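Local coordinates for cytochrome C-type biogenesis protein ccmF (Thermus thermophilus, PDB 6ZMQ), which binds heme b in the membrane and probably acts as the heme lyase that attaches heme to apocytochrome c, at residues 210-221 with 281-292. Sequence-based numbering, arbitrary orientation.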
ATOM      1  N   ALA A 210       1.804 -24.472   8.635  1.00 36.99           N
ATOM      2  CA  ALA A 210       0.607 -25.116   9.181  1.00 38.54           C
ATOM      3  C   ALA A 210       0.141 -26.273   8.311  1.00 45.03           C
ATOM      4  O   ALA A 210      -0.054 -27.389   8.813  1.00 53.77           O
ATOM      5  CB  ALA A 210      -0.523 -24.097   9.330  1.00 25.74           C
ATOM      6  N   MET A 211       0.095 -26.060   6.991  1.00 37.63           N
ATOM      7  CA  MET A 211      -0.263 -27.099   6.035  1.00 38.10           C
ATOM      8  C   MET A 211       0.770 -28.212   5.943  1.00 41.99           C
ATOM      9  O   MET A 211       0.454 -29.283   5.409  1.00 53.35           O
ATOM     10  CB  MET A 211      -0.444 -26.503   4.635  1.00 39.87           C
ATOM     11  CG  MET A 211      -1.692 -25.667   4.472  1.00 41.30           C
ATOM     12  SD  MET A 211      -1.648 -24.534   3.059  1.00 61.43           S
ATOM     13  CE  MET A 211       0.082 -24.048   2.963  1.00 63.16           C
ATOM     14  N   ALA A 212       1.993 -27.984   6.415  1.00 40.25           N
ATOM     15  CA  ALA A 212       2.927 -29.087   6.522  1.00 41.78           C
ATOM     16  C   ALA A 212       2.959 -29.695   7.913  1.00 53.93           C
ATOM     17  O   ALA A 212       3.386 -30.845   8.059  1.00 63.80           O
ATOM     18  CB  ALA A 212       4.328 -28.640   6.114  1.00 40.13           C
ATOM     19  N   THR A 213       2.525 -28.960   8.938  1.00 58.57           N
ATOM     20  CA  THR A 213       2.576 -29.487  10.296  1.00 54.80           C
ATOM     21  C   THR A 213       1.215 -30.069  10.682  1.00 48.58           C
ATOM     22  O   THR A 213       1.074 -30.699  11.739  1.00 55.98           O
ATOM     23  CB  THR A 213       3.063 -28.363  11.235  1.00 61.49           C
ATOM     24  OG1 THR A 213       4.229 -27.786  10.642  1.00 85.44           O
ATOM     25  CG2 THR A 213       3.559 -28.880  12.578  1.00 43.95           C
ATOM     26  N   ARG A 214       0.227 -29.888   9.795  1.00 44.94           N
ATOM     27  CA  ARG A 214      -1.120 -30.464   9.853  1.00 39.54           C
ATOM     28  C   ARG A 214      -1.917 -29.962  11.056  1.00 50.75           C
ATOM     29  O   ARG A 214      -2.841 -30.630  11.527  1.00 67.64           O
ATOM     30  CB  ARG A 214      -1.106 -32.000   9.792  1.00 41.90           C
ATOM     31  CG  ARG A 214      -0.509 -32.531   8.499  1.00 56.81           C
ATOM     32  CD  ARG A 214       0.608 -33.531   8.744  1.00 82.43           C
ATOM     33  NE  ARG A 214       1.388 -33.752   7.532  1.00 77.24           N
ATOM     34  CZ  ARG A 214       2.638 -34.203   7.516  1.00 77.58           C
ATOM     35  NH1 ARG A 214       3.245 -34.517   8.652  1.00 81.97           N
ATOM     36  NH2 ARG A 214       3.274 -34.365   6.365  1.00 73.70           N
ATOM     37  N   ARG A 215      -1.575 -28.762  11.525  1.00 51.38           N
ATOM     38  CA  ARG A 215      -2.326 -28.008  12.528  1.00 56.39           C
ATOM     39  C   ARG A 215      -2.885 -26.773  11.824  1.00 52.17           C
ATOM     40  O   ARG A 215      -2.194 -25.756  11.702  1.00 57.57           O
ATOM     41  CB  ARG A 215      -1.427 -27.651  13.712  1.00 73.00           C
ATOM     42  CG  ARG A 215      -0.942 -28.873  14.476  1.00 86.33           C
ATOM     43  CD  ARG A 215      -0.293 -28.527  15.813  1.00 88.64           C
ATOM     44  NE  ARG A 215       0.886 -29.363  16.036  1.00 90.07           N
ATOM     45  CZ  ARG A 215       2.137 -28.938  15.908  1.00 90.82           C
ATOM     46  NH1 ARG A 215       2.371 -27.688  15.548  1.00 88.92           N
ATOM     47  NH2 ARG A 215       3.154 -29.760  16.132  1.00 91.37           N
ATOM     48  N   TYR A 216      -4.152 -26.845  11.397  1.00 39.71           N
ATOM     49  CA  TYR A 216      -4.678 -25.989  10.338  1.00 36.14           C
ATOM     50  C   TYR A 216      -5.464 -24.785  10.824  1.00 38.34           C
ATOM     51  O   TYR A 216      -5.821 -23.933  10.001  1.00 49.94           O
ATOM     52  CB  TYR A 216      -5.607 -26.787   9.411  1.00 43.57           C
ATOM     53  CG  TYR A 216      -4.999 -28.025   8.819  1.00 48.06           C
ATOM     54  CD1 TYR A 216      -4.072 -27.942   7.789  1.00 50.12           C
ATOM     55  CD2 TYR A 216      -5.375 -29.288   9.275  1.00 52.74           C
ATOM     56  CE1 TYR A 216      -3.511 -29.079   7.247  1.00 58.43           C
ATOM     57  CE2 TYR A 216      -4.826 -30.431   8.737  1.00 63.54           C
ATOM     58  CZ  TYR A 216      -3.899 -30.321   7.725  1.00 71.04           C
ATOM     59  OH  TYR A 216      -3.356 -31.461   7.186  1.00 91.30           O
ATOM     60  N   GLN A 217      -5.780 -24.700  12.110  1.00 34.47           N
ATOM     61  CA  GLN A 217      -6.575 -23.589  12.603  1.00 43.69           C
ATOM     62  C   GLN A 217      -5.786 -22.642  13.494  1.00 50.86           C
ATOM     63  O   GLN A 217      -5.984 -21.425  13.410  1.00 64.55           O
ATOM     64  CB  GLN A 217      -7.819 -24.127  13.336  1.00 51.96           C
ATOM     65  CG  GLN A 217      -8.312 -23.363  14.562  1.00 62.95           C
ATOM     66  CD  GLN A 217      -8.992 -22.065  14.177  1.00 67.04           C
ATOM     67  OE1 GLN A 217      -9.463 -21.921  13.055  1.00 76.51           O
ATOM     68  NE2 GLN A 217      -9.021 -21.107  15.097  1.00 70.47           N
ATOM     69  N   THR A 218      -4.826 -23.168  14.262  1.00 57.74           N
ATOM     70  CA  THR A 218      -4.117 -22.405  15.283  1.00 62.49           C
ATOM     71  C   THR A 218      -3.202 -21.327  14.715  1.00 59.02           C
ATOM     72  O   THR A 218      -2.842 -20.398  15.443  1.00 66.30           O
ATOM     73  CB  THR A 218      -3.289 -23.350  16.165  1.00 69.59           C
ATOM     74  OG1 THR A 218      -2.671 -22.601  17.219  1.00 66.66           O
ATOM     75  CG2 THR A 218      -2.212 -24.061  15.346  1.00 72.30           C
ATOM     76  N   TRP A 219      -2.835 -21.427  13.435  1.00 57.38           N
ATOM     77  CA  TRP A 219      -1.814 -20.571  12.838  1.00 48.44           C
ATOM     78  C   TRP A 219      -2.223 -19.109  12.686  1.00 54.82           C
ATOM     79  O   TRP A 219      -1.338 -18.249  12.703  1.00 59.95           O
ATOM     80  CB  TRP A 219      -1.429 -21.117  11.461  1.00 38.25           C
ATOM     81  CG  TRP A 219      -2.511 -20.929  10.443  1.00 29.43           C
ATOM     82  CD1 TRP A 219      -3.633 -21.685  10.304  1.00 38.00           C
ATOM     83  CD2 TRP A 219      -2.581 -19.914   9.427  1.00 25.54           C
ATOM     84  NE1 TRP A 219      -4.400 -21.206   9.272  1.00 42.02           N
ATOM     85  CE2 TRP A 219      -3.775 -20.118   8.720  1.00 42.88           C
ATOM     86  CE3 TRP A 219      -1.753 -18.850   9.053  1.00 28.29           C
ATOM     87  CZ2 TRP A 219      -4.157 -19.310   7.649  1.00 48.13           C
ATOM     88  CZ3 TRP A 219      -2.140 -18.040   7.992  1.00 30.71           C
ATOM     89  CH2 TRP A 219      -3.328 -18.282   7.302  1.00 36.04           C
ATOM     90  N   VAL A 220      -3.513 -18.786  12.550  1.00 47.90           N
ATOM     91  CA  VAL A 220      -3.862 -17.429  12.148  1.00 52.08           C
ATOM     92  C   VAL A 220      -4.154 -16.551  13.361  1.00 59.28           C
ATOM     93  O   VAL A 220      -4.034 -15.320  13.267  1.00 76.59           O
ATOM     94  CB  VAL A 220      -5.031 -17.390  11.132  1.00 43.93           C
ATOM     95  CG1 VAL A 220      -6.362 -17.593  11.784  1.00 23.49           C
ATOM     96  CG2 VAL A 220      -5.023 -16.081  10.351  1.00 61.71           C
ATOM     97  N   GLU A 221      -4.465 -17.146  14.506  1.00 51.17           N
ATOM     98  CA  GLU A 221      -4.770 -16.379  15.697  1.00 52.44           C
ATOM     99  C   GLU A 221      -3.526 -16.068  16.509  1.00 55.59           C
ATOM    100  O   GLU A 221      -3.548 -15.131  17.315  1.00 65.23           O
ATOM    101  CB  GLU A 221      -5.811 -17.137  16.531  1.00 60.77           C
ATOM    102  CG  GLU A 221      -5.750 -18.644  16.326  1.00 66.47           C
ATOM    103  CD  GLU A 221      -6.762 -19.397  17.156  1.00 60.91           C
ATOM    104  OE1 GLU A 221      -6.515 -20.580  17.462  1.00 64.33           O
ATOM    105  OE2 GLU A 221      -7.826 -18.814  17.465  1.00 65.57           O
ATOM    106  N   GLN A 281     -12.081 -17.381  11.085  1.00 49.46           N
ATOM    107  CA  GLN A 281     -11.607 -18.595  11.738  1.00 50.98           C
ATOM    108  C   GLN A 281     -11.039 -18.268  13.116  1.00 68.64           C
ATOM    109  O   GLN A 281     -11.211 -19.067  14.052  1.00 87.18           O
ATOM    110  CB  GLN A 281     -10.626 -19.390  10.872  1.00 27.58           C
ATOM    111  CG  GLN A 281      -9.201 -19.158  11.088  1.00 29.97           C
ATOM    112  CD  GLN A 281      -8.312 -19.972  10.167  1.00 37.90           C
ATOM    113  OE1 GLN A 281      -8.410 -19.866   8.955  1.00 44.33           O
ATOM    114  NE2 GLN A 281      -7.416 -20.765  10.746  1.00 34.33           N
ATOM    115  N   GLN A 282     -10.515 -17.022  13.283  1.00 57.96           N
ATOM    116  CA  GLN A 282     -10.107 -16.470  14.583  1.00 55.43           C
ATOM    117  C   GLN A 282     -11.256 -16.510  15.571  1.00 64.71           C
ATOM    118  O   GLN A 282     -11.063 -16.753  16.766  1.00 76.89           O
ATOM    119  CB  GLN A 282      -9.612 -15.016  14.463  1.00 42.93           C
ATOM    120  CG  GLN A 282      -8.190 -14.748  13.969  1.00 37.92           C
ATOM    121  CD  GLN A 282      -7.946 -13.263  13.736  1.00 41.48           C
ATOM    122  OE1 GLN A 282      -8.462 -12.416  14.464  1.00 48.06           O
ATOM    123  NE2 GLN A 282      -7.201 -12.945  12.689  1.00 44.43           N
ATOM    124  N   THR A 283     -12.465 -16.292  15.073  1.00 57.48           N
ATOM    125  CA  THR A 283     -13.626 -16.377  15.930  1.00 53.03           C
ATOM    126  C   THR A 283     -14.464 -17.636  15.714  1.00 62.12           C
ATOM    127  O   THR A 283     -15.403 -17.860  16.488  1.00 76.55           O
ATOM    128  CB  THR A 283     -14.473 -15.112  15.771  1.00 44.78           C
ATOM    129  OG1 THR A 283     -14.559 -14.754  14.388  1.00 54.77           O
ATOM    130  CG2 THR A 283     -13.831 -13.963  16.543  1.00 30.49           C
ATOM    131  N   ARG A 284     -14.205 -18.460  14.680  1.00 54.88           N
ATOM    132  CA  ARG A 284     -15.161 -19.545  14.431  1.00 60.61           C
ATOM    133  C   ARG A 284     -14.556 -20.845  13.909  1.00 60.36           C
ATOM    134  O   ARG A 284     -15.264 -21.860  13.868  1.00 57.33           O
ATOM    135  CB  ARG A 284     -16.251 -19.079  13.444  1.00 60.70           C
ATOM    136  CG  ARG A 284     -17.542 -19.852  13.503  1.00 63.56           C
ATOM    137  CD  ARG A 284     -18.683 -18.937  13.858  1.00 66.26           C
ATOM    138  NE  ARG A 284     -19.825 -19.711  14.311  1.00 75.42           N
ATOM    139  CZ  ARG A 284     -20.447 -19.488  15.460  1.00 77.36           C
ATOM    140  NH1 ARG A 284     -20.044 -18.502  16.252  1.00 70.11           N
ATOM    141  NH2 ARG A 284     -21.481 -20.235  15.811  1.00 81.63           N
ATOM    142  N   GLY A 285     -13.281 -20.862  13.536  1.00 61.06           N
ATOM    143  CA  GLY A 285     -12.722 -22.025  12.861  1.00 68.07           C
ATOM    144  C   GLY A 285     -13.291 -22.305  11.485  1.00 68.40           C
ATOM    145  O   GLY A 285     -13.559 -23.468  11.161  1.00 70.68           O
ATOM    146  N   ALA A 286     -13.513 -21.271  10.673  1.00 68.66           N
ATOM    147  CA  ALA A 286     -14.112 -21.445   9.359  1.00 67.26           C
ATOM    148  C   ALA A 286     -13.329 -20.719   8.270  1.00 58.76           C
ATOM    149  O   ALA A 286     -12.793 -19.625   8.470  1.00 54.54           O
ATOM    150  CB  ALA A 286     -15.575 -20.975   9.354  1.00 76.73           C
ATOM    151  N   PHE A 287     -13.381 -21.322   7.085  1.00 53.60           N
ATOM    152  CA  PHE A 287     -12.552 -21.039   5.906  1.00 49.97           C
ATOM    153  C   PHE A 287     -11.072 -21.017   6.283  1.00 53.63           C
ATOM    154  O   PHE A 287     -10.401 -19.991   6.173  1.00 62.46           O
ATOM    155  CB  PHE A 287     -12.844 -19.723   5.149  1.00 47.78           C
ATOM    156  CG  PHE A 287     -14.253 -19.170   5.214  1.00 57.51           C
ATOM    157  CD1 PHE A 287     -15.334 -19.684   4.492  1.00 71.96           C
ATOM    158  CD2 PHE A 287     -14.448 -18.011   5.959  1.00 54.59           C
ATOM    159  CE1 PHE A 287     -16.583 -19.092   4.600  1.00 71.78           C
ATOM    160  CE2 PHE A 287     -15.671 -17.403   6.035  1.00 55.20           C
ATOM    161  CZ  PHE A 287     -16.748 -17.961   5.391  1.00 62.19           C
ATOM    162  N   LYS A 288     -10.561 -22.159   6.732  1.00 47.96           N
ATOM    163  CA  LYS A 288      -9.111 -22.275   6.809  1.00 37.88           C
ATOM    164  C   LYS A 288      -8.509 -22.558   5.446  1.00 42.75           C
ATOM    165  O   LYS A 288      -7.376 -22.127   5.179  1.00 62.71           O
ATOM    166  CB  LYS A 288      -8.698 -23.347   7.827  1.00 38.76           C
ATOM    167  CG  LYS A 288      -9.363 -24.699   7.681  1.00 48.65           C
ATOM    168  CD  LYS A 288      -9.475 -25.377   9.040  1.00 51.89           C
ATOM    169  CE  LYS A 288     -10.544 -24.681   9.872  1.00 52.15           C
ATOM    170  NZ  LYS A 288     -10.412 -24.862  11.347  1.00 50.90           N
ATOM    171  N   THR A 289      -9.300 -23.177   4.558  1.00 34.61           N
ATOM    172  CA  THR A 289      -8.955 -23.372   3.150  1.00 41.35           C
ATOM    173  C   THR A 289      -8.770 -22.036   2.435  1.00 49.08           C
ATOM    174  O   THR A 289      -7.729 -21.786   1.802  1.00 65.99           O
ATOM    175  CB  THR A 289     -10.072 -24.168   2.462  1.00 39.63           C
ATOM    176  OG1 THR A 289     -10.294 -25.398   3.163  1.00 51.43           O
ATOM    177  CG2 THR A 289      -9.726 -24.469   1.016  1.00 31.07           C
ATOM    178  N   TRP A 290      -9.752 -21.144   2.586  1.00 33.18           N
ATOM    179  CA  TRP A 290      -9.678 -19.836   1.950  1.00 29.98           C
ATOM    180  C   TRP A 290      -8.652 -18.948   2.621  1.00 44.28           C
ATOM    181  O   TRP A 290      -8.107 -18.052   1.978  1.00 65.57           O
ATOM    182  CB  TRP A 290     -11.048 -19.164   1.968  1.00 26.49           C
ATOM    183  CG  TRP A 290     -12.003 -19.807   1.023  1.00 33.39           C
ATOM    184  CD1 TRP A 290     -13.179 -20.412   1.352  1.00 31.36           C
ATOM    185  CD2 TRP A 290     -11.888 -19.904  -0.408  1.00 56.01           C
ATOM    186  NE1 TRP A 290     -13.793 -20.897   0.226  1.00 35.08           N
ATOM    187  CE2 TRP A 290     -13.022 -20.597  -0.867  1.00 53.17           C
ATOM    188  CE3 TRP A 290     -10.936 -19.473  -1.346  1.00 73.43           C
ATOM    189  CZ2 TRP A 290     -13.227 -20.875  -2.215  1.00 65.11           C
ATOM    190  CZ3 TRP A 290     -11.141 -19.751  -2.676  1.00 75.04           C
ATOM    191  CH2 TRP A 290     -12.279 -20.440  -3.102  1.00 72.13           C
ATOM    192  N   ASN A 291      -8.358 -19.205   3.898  1.00 40.71           N
ATOM    193  CA  ASN A 291      -7.347 -18.421   4.585  1.00 28.72           C
ATOM    194  C   ASN A 291      -5.957 -18.751   4.094  1.00 35.67           C
ATOM    195  O   ASN A 291      -5.169 -17.830   3.855  1.00 59.29           O
ATOM    196  CB  ASN A 291      -7.413 -18.652   6.081  1.00 32.41           C
ATOM    197  CG  ASN A 291      -8.156 -17.579   6.760  1.00 40.09           C
ATOM    198  OD1 ASN A 291      -7.859 -16.417   6.545  1.00 36.22           O
ATOM    199  ND2 ASN A 291      -9.133 -17.943   7.589  1.00 46.38           N
ATOM    200  N   PHE A 292      -5.668 -20.051   3.916  1.00 31.00           N
ATOM    201  CA  PHE A 292      -4.410 -20.501   3.324  1.00 32.53           C
ATOM    202  C   PHE A 292      -4.254 -19.956   1.905  1.00 34.69           C
ATOM    203  O   PHE A 292      -3.191 -19.406   1.554  1.00 37.55           O
ATOM    204  CB  PHE A 292      -4.363 -22.034   3.305  1.00 35.80           C
ATOM    205  CG  PHE A 292      -4.114 -22.676   4.648  1.00 35.68           C
ATOM    206  CD1 PHE A 292      -3.182 -22.146   5.532  1.00 43.12           C
ATOM    207  CD2 PHE A 292      -4.776 -23.848   5.001  1.00 29.32           C
ATOM    208  CE1 PHE A 292      -2.937 -22.750   6.763  1.00 41.20           C
ATOM    209  CE2 PHE A 292      -4.567 -24.434   6.244  1.00 36.40           C
ATOM    210  CZ  PHE A 292      -3.634 -23.886   7.124  1.00 42.76           C
TER
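Near the end of helix 266-284, the side-chain amides of Gln281 and Gln217 each donate to the other's backbone carbonyl. Gln281 NE2 donates to Gln217 O (3.1 Å), which lies in the plane of the Gln281 amide, while Gln217 NE2 returns a bond to Gln281 O (3.2 Å) from well above the carbonyl plane. That carbonyl also accepts from Gly285 N, so two donors grip it. The two glutamine side chains run antiparallel past one another, their amide planes 32° apart, and Val220 CG1 presses against Gln281 CG. Gln282 follows with its CG beside Val220 CG1, its amide oxygen weakly bonded to Arg502, a heme b-binding residue. At the turn, Gly285 has positive phi and its CA meets Gln217 OE1 at 3.3 Å. Lys288 then passes its aliphatic chain by the backbone O and CB of Tyr216, and its NZ, weakly bonded to Gly285 O, ends beside Gln217 CB. Asn291 sets CB at the edge of the Trp219 indole (3.7 Å to CZ2), while its ND2 is held by Thr277 O. Phe292 closes the contact, its ring held between Met211 and Trp219. One ring face receives Met211, with CG 3.5 Å from the centroid and SD alongside in a Met-aromatic contact; against the other, the five-membered ring of Trp219 forms an offset stack, planes 19° apart. A chi1 of 71° tucks Trp219 CG in over its own backbone and swings the indole onto the Phe292 ring. An alanine in place of Trp219 would remove this stack and is likely to leave the Phe292 ring freer to turn. The contact thus ties the last turn of helix 185-213 and the loop after it to the tight turn between helices 266-284 and 288-307, with helix 325-345 meeting Met211 and Phe292 through Leu344.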